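Local coordinates for protein NURA (Sulfolobus solfataricus, PDB 2YGK) that acts as a homodimeric, manganese-dependent nuclease in DNA double-strand break repair, probably resecting DNA ends together with HerA, at residues 28-33 and 210-215; 198-203 and 268-273; 227-232 and 282-287. One frame throughout, in Å; residues are numbered along the deposited sequence.

In the fold
Contact 2 is the core of the three: two neighbouring strands of the mixed sheet are joined by backbone hydrogen bonds, close to the manganese site. Contact 3 is also buried but lies farther from the centre of the chain; there helix 280-291 packs on strand 228-236 of the same sheet by apolar, CH-pi and Met-aromatic contacts. The two touch, L198 CD1 lying 3.8 Å from I286 CG2, and after a short connection strand 270-275 is followed by that helix. Contact 1, partly buried, sets helix 17-38 against a loop near the second subunit by sparse packing, with no hydrogen bond between residues 28-33 and 210-215. Helix 216-223 connects contacts 1 and 2: I31 and F210 touch it, as does V269.

Contact 1: residues 28-33 and 210-215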
ATOM      1  N   LYS A  28      25.787  17.487  -1.831  1.00106.29           N
ATOM      2  CA  LYS A  28      27.229  17.724  -2.001  1.00109.43           C
ATOM      3  C   LYS A  28      27.770  18.642  -0.901  1.00112.64           C
ATOM      4  O   LYS A  28      28.869  18.432  -0.394  1.00111.95           O
ATOM      5  CB  LYS A  28      27.499  18.330  -3.388  1.00112.26           C
ATOM      6  CG  LYS A  28      28.969  18.466  -3.763  1.00114.56           C
ATOM      7  CD  LYS A  28      29.135  19.001  -5.191  1.00118.97           C
ATOM      8  CE  LYS A  28      30.592  19.320  -5.509  1.00120.66           C
ATOM      9  NZ  LYS A  28      30.759  19.827  -6.895  1.00123.50           N
ATOM     10  N   GLN A  29      26.966  19.633  -0.527  1.00117.17           N
ATOM     11  CA  GLN A  29      27.358  20.665   0.433  1.00121.39           C
ATOM     12  C   GLN A  29      26.912  20.327   1.852  1.00120.82           C
ATOM     13  O   GLN A  29      27.207  21.058   2.788  1.00122.85           O
ATOM     14  CB  GLN A  29      26.798  22.035  -0.006  1.00125.69           C
ATOM     15  CG  GLN A  29      27.850  22.959  -0.640  1.00130.63           C
ATOM     16  CD  GLN A  29      27.293  23.915  -1.703  1.00136.56           C
ATOM     17  OE1 GLN A  29      26.127  23.816  -2.114  1.00137.72           O
ATOM     18  NE2 GLN A  29      28.140  24.848  -2.155  1.00139.94           N
ATOM     19  N   GLU A  30      26.202  19.223   2.013  1.00119.22           N
ATOM     20  CA  GLU A  30      25.756  18.794   3.329  1.00118.96           C
ATOM     21  C   GLU A  30      26.737  17.805   3.935  1.00116.93           C
ATOM     22  O   GLU A  30      26.988  17.875   5.133  1.00117.30           O
ATOM     23  CB  GLU A  30      24.364  18.149   3.250  1.00117.75           C
ATOM     24  CG  GLU A  30      23.750  17.713   4.591  1.00117.47           C
ATOM     25  CD  GLU A  30      23.093  18.843   5.363  1.00121.66           C
ATOM     26  OE1 GLU A  30      23.321  20.031   5.036  1.00126.05           O
ATOM     27  OE2 GLU A  30      22.340  18.532   6.311  1.00121.59           O
ATOM     28  N   ILE A  31      27.283  16.888   3.130  1.00115.41           N
ATOM     29  CA  ILE A  31      28.058  15.777   3.690  1.00113.38           C
ATOM     30  C   ILE A  31      28.999  14.982   2.745  1.00112.40           C
ATOM     31  O   ILE A  31      29.231  13.796   2.983  1.00110.10           O
ATOM     32  CB  ILE A  31      27.110  14.760   4.431  1.00111.04           C
ATOM     33  CG1 ILE A  31      25.940  14.337   3.540  1.00110.00           C
ATOM     34  CG2 ILE A  31      26.590  15.341   5.754  1.00112.22           C
ATOM     35  CD1 ILE A  31      26.329  13.401   2.425  1.00107.90           C
ATOM     36  N   GLN A  32      29.568  15.600   1.711  1.00114.64           N
ATOM     37  CA  GLN A  32      30.696  14.955   0.992  1.00114.23           C
ATOM     38  C   GLN A  32      31.912  14.777   1.929  1.00113.22           C
ATOM     39  O   GLN A  32      32.701  13.839   1.756  1.00111.66           O
ATOM     40  CB  GLN A  32      31.117  15.745  -0.263  1.00117.32           C
ATOM     41  CG  GLN A  32      32.154  15.024  -1.166  1.00118.36           C
ATOM     42  CD  GLN A  32      32.675  15.898  -2.315  1.00123.21           C
ATOM     43  OE1 GLN A  32      33.398  16.879  -2.103  1.00125.98           O
ATOM     44  NE2 GLN A  32      32.326  15.522  -3.540  1.00124.72           N
ATOM     45  N   ASP A  33      32.040  15.683   2.909  1.00113.85           N
ATOM     46  CA  ASP A  33      33.086  15.620   3.947  1.00113.04           C
ATOM     47  C   ASP A  33      32.850  14.539   5.030  1.00109.55           C
ATOM     48  O   ASP A  33      33.709  13.676   5.257  1.00107.58           O
ATOM     49  CB  ASP A  33      33.322  17.004   4.614  1.00116.18           C
ATOM     50  CG  ASP A  33      32.097  17.945   4.553  1.00118.34           C
ATOM     51  OD1 ASP A  33      31.007  17.540   4.093  1.00116.75           O
ATOM     52  OD2 ASP A  33      32.239  19.121   4.957  1.00121.58           O
ATOM     53  N   PHE A 210      23.999  10.967   9.768  1.00 69.36           N
ATOM     54  CA  PHE A 210      24.225  12.244   9.107  1.00 71.29           C
ATOM     55  C   PHE A 210      23.141  13.276   9.336  1.00 73.60           C
ATOM     56  O   PHE A 210      23.388  14.456   9.141  1.00 76.87           O
ATOM     57  CB  PHE A 210      24.377  12.026   7.614  1.00 70.13           C
ATOM     58  CG  PHE A 210      25.415  11.025   7.259  1.00 68.28           C
ATOM     59  CD1 PHE A 210      26.764  11.307   7.439  1.00 69.79           C
ATOM     60  CD2 PHE A 210      25.061   9.808   6.726  1.00 66.00           C
ATOM     61  CE1 PHE A 210      27.740  10.381   7.093  1.00 67.90           C
ATOM     62  CE2 PHE A 210      26.026   8.872   6.387  1.00 65.02           C
ATOM     63  CZ  PHE A 210      27.369   9.162   6.563  1.00 66.32           C
ATOM     64  N   GLY A 211      21.941  12.849   9.717  1.00 73.07           N
ATOM     65  CA  GLY A 211      20.861  13.781  10.050  1.00 75.51           C
ATOM     66  C   GLY A 211      20.470  14.714   8.913  1.00 76.94           C
ATOM     67  O   GLY A 211      20.400  15.932   9.102  1.00 79.71           O
ATOM     68  N   THR A 212      20.221  14.135   7.737  1.00 74.84           N
ATOM     69  CA  THR A 212      19.924  14.898   6.536  1.00 75.96           C
ATOM     70  C   THR A 212      18.521  14.571   6.039  1.00 75.44           C
ATOM     71  O   THR A 212      17.819  13.758   6.634  1.00 73.76           O
ATOM     72  CB  THR A 212      20.949  14.615   5.420  1.00 75.04           C
ATOM     73  OG1 THR A 212      20.752  13.296   4.889  1.00 71.41           O
ATOM     74  CG2 THR A 212      22.382  14.759   5.949  1.00 75.41           C
ATOM     75  N   ASP A 213      18.120  15.218   4.947  1.00 76.63           N
ATOM     76  CA  ASP A 213      16.809  14.991   4.361  1.00 76.43           C
ATOM     77  C   ASP A 213      16.704  13.614   3.742  1.00 72.88           C
ATOM     78  O   ASP A 213      15.600  13.117   3.560  1.00 72.33           O
ATOM     79  CB  ASP A 213      16.488  16.041   3.290  1.00 79.27           C
ATOM     80  CG  ASP A 213      16.207  17.420   3.871  1.00 82.51           C
ATOM     81  OD1 ASP A 213      15.718  17.512   5.015  1.00 82.60           O
ATOM     82  OD2 ASP A 213      16.467  18.414   3.161  1.00 84.33           O
ATOM     83  N   TYR A 214      17.846  13.010   3.419  1.00 70.59           N
ATOM     84  CA  TYR A 214      17.901  11.677   2.816  1.00 67.39           C
ATOM     85  C   TYR A 214      18.370  10.633   3.839  1.00 63.97           C
ATOM     86  O   TYR A 214      18.981  10.979   4.842  1.00 64.96           O
ATOM     87  CB  TYR A 214      18.807  11.708   1.574  1.00 67.66           C
ATOM     88  CG  TYR A 214      18.124  12.370   0.407  1.00 71.50           C
ATOM     89  CD1 TYR A 214      18.111  13.747   0.268  1.00 77.39           C
ATOM     90  CD2 TYR A 214      17.435  11.614  -0.529  1.00 72.21           C
ATOM     91  CE1 TYR A 214      17.434  14.355  -0.806  1.00 80.59           C
ATOM     92  CE2 TYR A 214      16.773  12.193  -1.586  1.00 74.62           C
ATOM     93  CZ  TYR A 214      16.763  13.561  -1.730  1.00 79.16           C
ATOM     94  OH  TYR A 214      16.079  14.122  -2.792  1.00 81.55           O
ATOM     95  N   PRO A 215      18.063   9.349   3.611  1.00 60.12           N
ATOM     96  CA  PRO A 215      18.566   8.391   4.593  1.00 57.13           C
ATOM     97  C   PRO A 215      20.066   8.083   4.464  1.00 55.36           C
ATOM     98  O   PRO A 215      20.667   8.255   3.393  1.00 54.53           O
ATOM     99  CB  PRO A 215      17.703   7.155   4.345  1.00 55.31           C
ATOM    100  CG  PRO A 215      17.148   7.317   2.997  1.00 56.18           C
ATOM    101  CD  PRO A 215      17.046   8.762   2.725  1.00 59.02           C
TER
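E30 and T212 meet through their first torsions: E30 carries CG anti to its backbone N (chi1 -177°), and T212 holds CG2 anti to its carbonyl carbon, beside its own N. The two carbons, E30 CG and T212 CG2, come within 3.5 Å as the side chains slide past each other in opposite directions. The E30 chain bends at chi2, which sets CD near the same methyl, and E30 OE2 lies 3.8 Å from T212 CG2. On the next residue of helix 17-38, I31 CG2 sits 4.3 Å from T212 CG2 and 4.4 Å from F210 CD1, meeting the ring obliquely. The loop fixes its threonine from within: T212 OG1 donates to Y214 O at 2.9 Å, just ahead of P215, the N-cap position of helix 216-223. Behind the contact, I31 and F210 both reach V219 of that helix, and Y26 OH holds D213 N. D213 OD2 forms a salt bridge to K99 of the second subunit, so the loop also faces the dimer partner. No hydrogen bond spans the two segments; with the T212 hydroxyl committed to its own loop, residues 28-33 are met mainly by the T212 methyl and the F210 ring, in van der Waals contact.

Contact 2: residues 198-203 and 268-273; sequences LWISKV and RVIRVD
W199 and D273 form a hydrogen-bonded antiparallel pair in the mixed central sheet of this RNase H-like NurA domain: W199 N donates to D273 O at 3.0 Å, and D273 N returns a bond to W199 O. S201 and R271 repeat the pattern two residues on, and between them the non-hydrogen-bonded pair I200 and V272 sends its side chains to the other face. There I200 CG2 packs 3.9 Å from I270 CD1. Beside the W199 ring, D273 O lies in plane at the edge, 3.2 Å from W199 CD1. Past the strand ends, R268 sets CG between its backbone N and carbonyl carbon (chi1 61°) and bends again at chi3; K202 CE rests over the centre of its guanidinium, 3.5 Å from R268 CZ, although both groups are cationic. An alanine in place of R268 would probably deprive the K202 methylenes of the flat group they lie on, with Y298, a cation-pi partner, still beside that chain. The K202 side chain is about 6 Å from that of D133 (nearest atoms), which with D58 binds the manganese ion. Farther out, strand 129-133 pairs with the other side of 198-201. S204 holds R271 NH1, while T258 and L136 hold the D273 carboxylate. Within their own strand, R271 NE makes a salt bridge to D273 OD1 on its syn lone pair, 3.1 Å away and nearly straight at 177°.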
ATOM      1  N   LEU A 198      21.271 -11.489  13.061  1.00 38.83           N
ATOM      2  CA  LEU A 198      21.622 -10.356  12.249  1.00 36.90           C
ATOM      3  C   LEU A 198      20.385  -9.999  11.511  1.00 35.78           C
ATOM      4  O   LEU A 198      19.859 -10.802  10.755  1.00 35.47           O
ATOM      5  CB  LEU A 198      22.719 -10.718  11.259  1.00 36.34           C
ATOM      6  CG  LEU A 198      24.037 -11.172  11.889  1.00 36.65           C
ATOM      7  CD1 LEU A 198      25.057 -11.367  10.820  1.00 36.04           C
ATOM      8  CD2 LEU A 198      24.527 -10.175  12.947  1.00 35.78           C
ATOM      9  N   TRP A 199      19.935  -8.776  11.727  1.00 35.03           N
ATOM     10  CA  TRP A 199      18.757  -8.300  11.123  1.00 34.33           C
ATOM     11  C   TRP A 199      19.162  -7.391   9.967  1.00 33.70           C
ATOM     12  O   TRP A 199      19.538  -6.237  10.170  1.00 35.06           O
ATOM     13  CB  TRP A 199      17.962  -7.527  12.169  1.00 35.17           C
ATOM     14  CG  TRP A 199      17.665  -8.311  13.419  1.00 37.08           C
ATOM     15  CD1 TRP A 199      18.484  -8.491  14.513  1.00 39.79           C
ATOM     16  CD2 TRP A 199      16.447  -8.970  13.730  1.00 38.74           C
ATOM     17  NE1 TRP A 199      17.849  -9.241  15.470  1.00 40.01           N
ATOM     18  CE2 TRP A 199      16.594  -9.545  15.018  1.00 40.27           C
ATOM     19  CE3 TRP A 199      15.230  -9.121  13.051  1.00 39.76           C
ATOM     20  CZ2 TRP A 199      15.573 -10.263  15.635  1.00 40.94           C
ATOM     21  CZ3 TRP A 199      14.230  -9.823  13.655  1.00 39.98           C
ATOM     22  CH2 TRP A 199      14.408 -10.394  14.950  1.00 40.90           C
ATOM     23  N   ILE A 200      19.020  -7.880   8.750  1.00 32.56           N
ATOM     24  CA  ILE A 200      19.579  -7.200   7.603  1.00 32.19           C
ATOM     25  C   ILE A 200      18.519  -6.599   6.700  1.00 33.17           C
ATOM     26  O   ILE A 200      17.545  -7.288   6.364  1.00 33.63           O
ATOM     27  CB  ILE A 200      20.390  -8.192   6.804  1.00 31.44           C
ATOM     28  CG1 ILE A 200      21.589  -8.619   7.663  1.00 32.27           C
ATOM     29  CG2 ILE A 200      20.815  -7.608   5.505  1.00 29.69           C
ATOM     30  CD1 ILE A 200      22.428  -9.644   7.035  1.00 33.91           C
ATOM     31  N   SER A 201      18.716  -5.342   6.297  1.00 33.68           N
ATOM     32  CA  SER A 201      17.834  -4.708   5.357  1.00 35.21           C
ATOM     33  C   SER A 201      18.558  -3.955   4.236  1.00 35.65           C
ATOM     34  O   SER A 201      19.566  -3.329   4.463  1.00 35.45           O
ATOM     35  CB  SER A 201      16.780  -3.775   6.062  1.00 36.52           C
ATOM     36  OG  SER A 201      17.313  -2.892   7.049  1.00 38.45           O
ATOM     37  N   LYS A 202      17.967  -4.026   3.037  1.00 36.70           N
ATOM     38  CA  LYS A 202      18.390  -3.312   1.850  1.00 37.91           C
ATOM     39  C   LYS A 202      17.939  -1.853   1.881  1.00 39.56           C
ATOM     40  O   LYS A 202      18.548  -1.005   1.250  1.00 41.04           O
ATOM     41  CB  LYS A 202      17.814  -4.002   0.612  1.00 37.84           C
ATOM     42  CG  LYS A 202      18.281  -5.452   0.382  1.00 38.98           C
ATOM     43  CD  LYS A 202      17.494  -6.203  -0.761  1.00 41.50           C
ATOM     44  CE  LYS A 202      18.483  -7.098  -1.619  1.00 45.39           C
ATOM     45  NZ  LYS A 202      17.779  -7.925  -2.699  1.00 46.90           N
ATOM     46  N   VAL A 203      16.896  -1.568   2.645  1.00 40.64           N
ATOM     47  CA  VAL A 203      16.262  -0.243   2.712  1.00 42.89           C
ATOM     48  C   VAL A 203      16.256   0.267   4.150  1.00 43.89           C
ATOM     49  O   VAL A 203      16.227  -0.517   5.085  1.00 43.98           O
ATOM     50  CB  VAL A 203      14.806  -0.359   2.204  1.00 43.56           C
ATOM     51  CG1 VAL A 203      14.010   0.910   2.464  1.00 46.75           C
ATOM     52  CG2 VAL A 203      14.817  -0.682   0.714  1.00 43.92           C
ATOM     53  N   ARG A 268      25.889  -2.776  -3.215  1.00 44.11           N
ATOM     54  CA  ARG A 268      24.905  -2.096  -2.398  1.00 43.29           C
ATOM     55  C   ARG A 268      25.414  -2.018  -0.990  1.00 41.21           C
ATOM     56  O   ARG A 268      26.270  -2.796  -0.614  1.00 42.16           O
ATOM     57  CB  ARG A 268      23.607  -2.894  -2.416  1.00 43.46           C
ATOM     58  CG  ARG A 268      23.790  -4.308  -1.831  1.00 45.55           C
ATOM     59  CD  ARG A 268      22.485  -4.963  -1.557  1.00 48.51           C
ATOM     60  NE  ARG A 268      21.820  -5.284  -2.808  1.00 54.76           N
ATOM     61  CZ  ARG A 268      20.637  -4.813  -3.204  1.00 58.68           C
ATOM     62  NH1 ARG A 268      19.944  -3.959  -2.455  1.00 58.68           N
ATOM     63  NH2 ARG A 268      20.145  -5.209  -4.380  1.00 60.52           N
ATOM     64  N   VAL A 269      24.901  -1.074  -0.219  1.00 39.71           N
ATOM     65  CA  VAL A 269      25.138  -1.016   1.195  1.00 37.75           C
ATOM     66  C   VAL A 269      23.897  -1.609   1.854  1.00 36.98           C
ATOM     67  O   VAL A 269      22.747  -1.311   1.443  1.00 36.71           O
ATOM     68  CB  VAL A 269      25.316   0.435   1.666  1.00 38.73           C
ATOM     69  CG1 VAL A 269      25.436   0.502   3.179  1.00 37.44           C
ATOM     70  CG2 VAL A 269      26.549   1.116   0.971  1.00 39.46           C
ATOM     71  N   ILE A 270      24.123  -2.423   2.888  1.00 35.54           N
ATOM     72  CA  ILE A 270      23.037  -2.962   3.708  1.00 34.10           C
ATOM     73  C   ILE A 270      23.153  -2.469   5.155  1.00 34.96           C
ATOM     74  O   ILE A 270      24.252  -2.124   5.612  1.00 34.96           O
ATOM     75  CB  ILE A 270      23.054  -4.483   3.704  1.00 33.13           C
ATOM     76  CG1 ILE A 270      24.327  -5.028   4.340  1.00 31.75           C
ATOM     77  CG2 ILE A 270      22.943  -5.009   2.294  1.00 33.42           C
ATOM     78  CD1 ILE A 270      24.439  -6.573   4.349  1.00 28.42           C
ATOM     79  N   ARG A 271      22.013  -2.426   5.858  1.00 34.97           N
ATOM     80  CA  ARG A 271      21.960  -2.119   7.284  1.00 35.13           C
ATOM     81  C   ARG A 271      21.974  -3.416   8.079  1.00 35.03           C
ATOM     82  O   ARG A 271      21.246  -4.359   7.758  1.00 34.06           O
ATOM     83  CB  ARG A 271      20.668  -1.393   7.609  1.00 35.91           C
ATOM     84  CG  ARG A 271      20.590  -0.883   9.051  1.00 37.27           C
ATOM     85  CD  ARG A 271      19.189  -0.370   9.399  1.00 38.82           C
ATOM     86  NE  ARG A 271      19.092  -0.046  10.828  1.00 40.13           N
ATOM     87  CZ  ARG A 271      18.670   1.114  11.337  1.00 42.55           C
ATOM     88  NH1 ARG A 271      18.259   2.134  10.558  1.00 43.50           N
ATOM     89  NH2 ARG A 271      18.670   1.269  12.655  1.00 43.96           N
ATOM     90  N   VAL A 272      22.782  -3.471   9.133  1.00 35.64           N
ATOM     91  CA  VAL A 272      22.762  -4.630  10.023  1.00 35.28           C
ATOM     92  C   VAL A 272      22.443  -4.160  11.425  1.00 36.90           C
ATOM     93  O   VAL A 272      23.110  -3.264  11.923  1.00 38.34           O
ATOM     94  CB  VAL A 272      24.109  -5.336  10.068  1.00 35.08           C
ATOM     95  CG1 VAL A 272      24.015  -6.489  10.990  1.00 35.11           C
ATOM     96  CG2 VAL A 272      24.568  -5.799   8.677  1.00 33.40           C
ATOM     97  N   ASP A 273      21.440  -4.761  12.058  1.00 37.70           N
ATOM     98  CA  ASP A 273      21.176  -4.564  13.480  1.00 39.28           C
ATOM     99  C   ASP A 273      21.527  -5.836  14.207  1.00 41.25           C
ATOM    100  O   ASP A 273      21.135  -6.909  13.802  1.00 41.11           O
ATOM    101  CB  ASP A 273      19.713  -4.280  13.751  1.00 39.31           C
ATOM    102  CG  ASP A 273      19.198  -3.053  13.024  1.00 38.21           C
ATOM    103  OD1 ASP A 273      20.049  -2.186  12.797  1.00 34.26           O
ATOM    104  OD2 ASP A 273      17.955  -2.996  12.669  1.00 34.38           O
TER
HETATM  105  O   HOH W   1      18.523  -3.823   9.682  1.00 42.72           O

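Contact 3: residues 227-232 and 282-287; sequences RGFSKL and IVKEIM
F229 and M287, a selenomethionine, make a Met-aromatic contact where helix 280-291 lies against strand 228-236 of the central sheet. The segment axes approach to 9.5 Å, their directions 137° apart. The selenium comes in obliquely, M287 SE standing 3.8 Å from F229 CD1, and the two side chains cross at about a right angle. One face of the ring belongs to V283: its CG1 is 3.9 Å from the F229 ring centroid, a CH-pi contact offset toward the rim and nearest to CG. F229 CB points toward the helix, and CG lies between the backbone N and carbonyl carbon (chi1 64°). K284 adds its aliphatic part, CE lying 4.0 Å from F229 CE1, and the L232 and V283 side chains slide past each other in opposite directions, L232 CD2 near V283 CG2. At the other end of the contact M287 and R227 reach toward each other tip to tip. The bend at chi3 of M287 brings CE down on the strand, 3.4 Å from G228 O, and CE also sits over the centre of the R227 guanidinium, 4.0 Å above its plane. That flat group is firmly oriented by partners beyond the segments: R227 NE bonds to L263 O, NH1 to Y42 O, and NH2 to S291 OG, with a salt bridge to D288 OD1. V283 and M287, one helical turn apart, also touch F259 and T261 of strand 255-262. A helix laid by its apolar side over neighbouring strands in this way is the layered alpha/beta packing of RNase H-like domains.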
ATOM      1  N   ARG A 227      34.337  -1.655  -0.363  1.00 46.23           N
ATOM      2  CA  ARG A 227      33.867  -2.529   0.712  1.00 44.25           C
ATOM      3  C   ARG A 227      34.232  -1.966   2.098  1.00 42.69           C
ATOM      4  O   ARG A 227      35.356  -1.540   2.321  1.00 42.97           O
ATOM      5  CB  ARG A 227      34.473  -3.914   0.524  1.00 44.50           C
ATOM      6  CG  ARG A 227      34.233  -4.904   1.657  1.00 45.77           C
ATOM      7  CD  ARG A 227      34.991  -6.216   1.363  1.00 47.40           C
ATOM      8  NE  ARG A 227      34.532  -7.370   2.148  1.00 45.70           N
ATOM      9  CZ  ARG A 227      35.150  -7.859   3.226  1.00 48.60           C
ATOM     10  NH1 ARG A 227      36.236  -7.275   3.720  1.00 50.26           N
ATOM     11  NH2 ARG A 227      34.667  -8.937   3.840  1.00 49.32           N
ATOM     12  N   GLY A 228      33.277  -1.967   3.015  1.00 40.34           N
ATOM     13  CA  GLY A 228      33.508  -1.408   4.328  1.00 40.00           C
ATOM     14  C   GLY A 228      32.325  -1.344   5.288  1.00 38.67           C
ATOM     15  O   GLY A 228      31.364  -2.072   5.175  1.00 36.92           O
ATOM     16  N   PHE A 229      32.442  -0.471   6.277  1.00 39.70           N
ATOM     17  CA  PHE A 229      31.473  -0.374   7.336  1.00 39.72           C
ATOM     18  C   PHE A 229      31.456   0.989   7.932  1.00 41.50           C
ATOM     19  O   PHE A 229      32.404   1.727   7.847  1.00 43.13           O
ATOM     20  CB  PHE A 229      31.742  -1.409   8.416  1.00 39.62           C
ATOM     21  CG  PHE A 229      33.024  -1.227   9.116  1.00 40.59           C
ATOM     22  CD1 PHE A 229      34.207  -1.732   8.573  1.00 42.91           C
ATOM     23  CD2 PHE A 229      33.077  -0.560  10.324  1.00 42.44           C
ATOM     24  CE1 PHE A 229      35.435  -1.565   9.242  1.00 43.52           C
ATOM     25  CE2 PHE A 229      34.294  -0.383  10.996  1.00 42.58           C
ATOM     26  CZ  PHE A 229      35.467  -0.886  10.457  1.00 42.72           C
ATOM     27  N   SER A 230      30.341   1.345   8.530  1.00 43.18           N
ATOM     28  CA  SER A 230      30.182   2.697   9.036  1.00 45.44           C
ATOM     29  C   SER A 230      30.507   2.771  10.499  1.00 47.72           C
ATOM     30  O   SER A 230      30.570   1.760  11.185  1.00 47.63           O
ATOM     31  CB  SER A 230      28.726   3.090   8.898  1.00 45.42           C
ATOM     32  OG  SER A 230      27.940   2.385   9.841  1.00 42.49           O
ATOM     33  N   LYS A 231      30.634   3.989  10.995  1.00 50.91           N
ATOM     34  CA  LYS A 231      30.504   4.224  12.408  1.00 53.32           C
ATOM     35  C   LYS A 231      29.309   3.415  12.956  1.00 53.35           C
ATOM     36  O   LYS A 231      28.255   3.288  12.310  1.00 51.66           O
ATOM     37  CB  LYS A 231      30.317   5.706  12.666  1.00 55.64           C
ATOM     38  CG  LYS A 231      29.920   6.031  14.088  1.00 60.20           C
ATOM     39  CD  LYS A 231      30.276   7.475  14.475  1.00 67.48           C
ATOM     40  CE  LYS A 231      30.395   7.605  16.002  1.00 71.77           C
ATOM     41  NZ  LYS A 231      30.053   8.945  16.545  1.00 75.80           N
ATOM     42  N   LEU A 232      29.518   2.863  14.147  1.00 55.22           N
ATOM     43  CA  LEU A 232      28.547   2.056  14.853  1.00 56.07           C
ATOM     44  C   LEU A 232      27.639   2.978  15.590  1.00 58.22           C
ATOM     45  O   LEU A 232      28.077   3.960  16.125  1.00 60.12           O
ATOM     46  CB  LEU A 232      29.235   1.103  15.837  1.00 56.75           C
ATOM     47  CG  LEU A 232      29.852  -0.136  15.159  1.00 57.23           C
ATOM     48  CD1 LEU A 232      30.715   0.220  13.920  1.00 56.92           C
ATOM     49  CD2 LEU A 232      30.704  -0.956  16.153  1.00 59.89           C
ATOM     50  N   ILE A 282      34.481  -7.356  15.839  1.00 56.29           N
ATOM     51  CA  ILE A 282      33.287  -8.159  15.594  1.00 54.01           C
ATOM     52  C   ILE A 282      32.694  -7.809  14.231  1.00 51.14           C
ATOM     53  O   ILE A 282      32.434  -8.712  13.429  1.00 50.88           O
ATOM     54  CB  ILE A 282      32.249  -8.055  16.746  1.00 54.38           C
ATOM     55  CG1 ILE A 282      32.807  -8.758  18.009  1.00 56.61           C
ATOM     56  CG2 ILE A 282      30.953  -8.708  16.334  1.00 52.69           C
ATOM     57  CD1 ILE A 282      32.383  -8.184  19.366  1.00 56.36           C
ATOM     58  N   VAL A 283      32.519  -6.520  13.960  1.00 48.98           N
ATOM     59  CA  VAL A 283      32.014  -6.061  12.673  1.00 46.66           C
ATOM     60  C   VAL A 283      32.792  -6.630  11.480  1.00 45.80           C
ATOM     61  O   VAL A 283      32.159  -7.100  10.515  1.00 45.11           O
ATOM     62  CB  VAL A 283      32.026  -4.520  12.592  1.00 47.00           C
ATOM     63  CG1 VAL A 283      32.104  -4.043  11.168  1.00 45.27           C
ATOM     64  CG2 VAL A 283      30.803  -3.964  13.270  1.00 47.09           C
ATOM     65  N   LYS A 284      34.133  -6.584  11.539  1.00 45.16           N
ATOM     66  CA  LYS A 284      34.990  -7.129  10.484  1.00 44.73           C
ATOM     67  C   LYS A 284      34.884  -8.665  10.390  1.00 45.00           C
ATOM     68  O   LYS A 284      34.941  -9.248   9.279  1.00 44.67           O
ATOM     69  CB  LYS A 284      36.460  -6.757  10.706  1.00 46.19           C
ATOM     70  CG  LYS A 284      36.867  -5.345  10.330  1.00 45.99           C
ATOM     71  CD  LYS A 284      38.220  -4.984  10.914  1.00 48.00           C
ATOM     72  CE  LYS A 284      38.629  -3.532  10.615  1.00 49.25           C
ATOM     73  NZ  LYS A 284      39.801  -3.071  11.401  1.00 50.21           N
ATOM     74  N   GLU A 285      34.740  -9.330  11.535  1.00 45.37           N
ATOM     75  CA  GLU A 285      34.487 -10.781  11.515  1.00 45.82           C
ATOM     76  C   GLU A 285      33.131 -11.074  10.857  1.00 43.73           C
ATOM     77  O   GLU A 285      33.016 -12.015  10.080  1.00 42.95           O
ATOM     78  CB  GLU A 285      34.523 -11.388  12.925  1.00 47.62           C
ATOM     79  CG  GLU A 285      35.911 -11.378  13.599  1.00 51.26           C
ATOM     80  CD  GLU A 285      35.876 -11.941  15.029  1.00 56.98           C
ATOM     81  OE1 GLU A 285      34.823 -12.524  15.443  1.00 60.96           O
ATOM     82  OE2 GLU A 285      36.905 -11.813  15.736  1.00 58.93           O
ATOM     83  N   ILE A 286      32.114 -10.263  11.164  1.00 42.11           N
ATOM     84  CA  ILE A 286      30.786 -10.492  10.601  1.00 40.84           C
ATOM     85  C   ILE A 286      30.780 -10.223   9.090  1.00 40.15           C
ATOM     86  O   ILE A 286      30.109 -10.931   8.341  1.00 40.10           O
ATOM     87  CB  ILE A 286      29.694  -9.623  11.282  1.00 40.95           C
ATOM     88  CG1 ILE A 286      29.375 -10.140  12.693  1.00 41.90           C
ATOM     89  CG2 ILE A 286      28.400  -9.590  10.457  1.00 36.81           C
ATOM     90  CD1 ILE A 286      28.486  -9.164  13.481  1.00 40.98           C
HETATM   91  N   MSE A 287      31.511  -9.204   8.646  1.00 39.38           N
HETATM   92  CA  MSE A 287      31.622  -8.948   7.224  1.00 38.78           C
HETATM   93  C   MSE A 287      32.309 -10.108   6.510  1.00 39.78           C
HETATM   94  O   MSE A 287      31.875 -10.555   5.470  1.00 39.38           O
HETATM   95  CB  MSE A 287      32.431  -7.675   6.987  1.00 38.97           C
HETATM   96  CG  MSE A 287      31.685  -6.431   7.358  1.00 38.10           C
HETATM   97 SE   MSE A 287      32.704  -4.831   7.039  1.00 40.38          SE
HETATM   98  CE  MSE A 287      33.122  -4.935   5.149  1.00 37.56           C
TER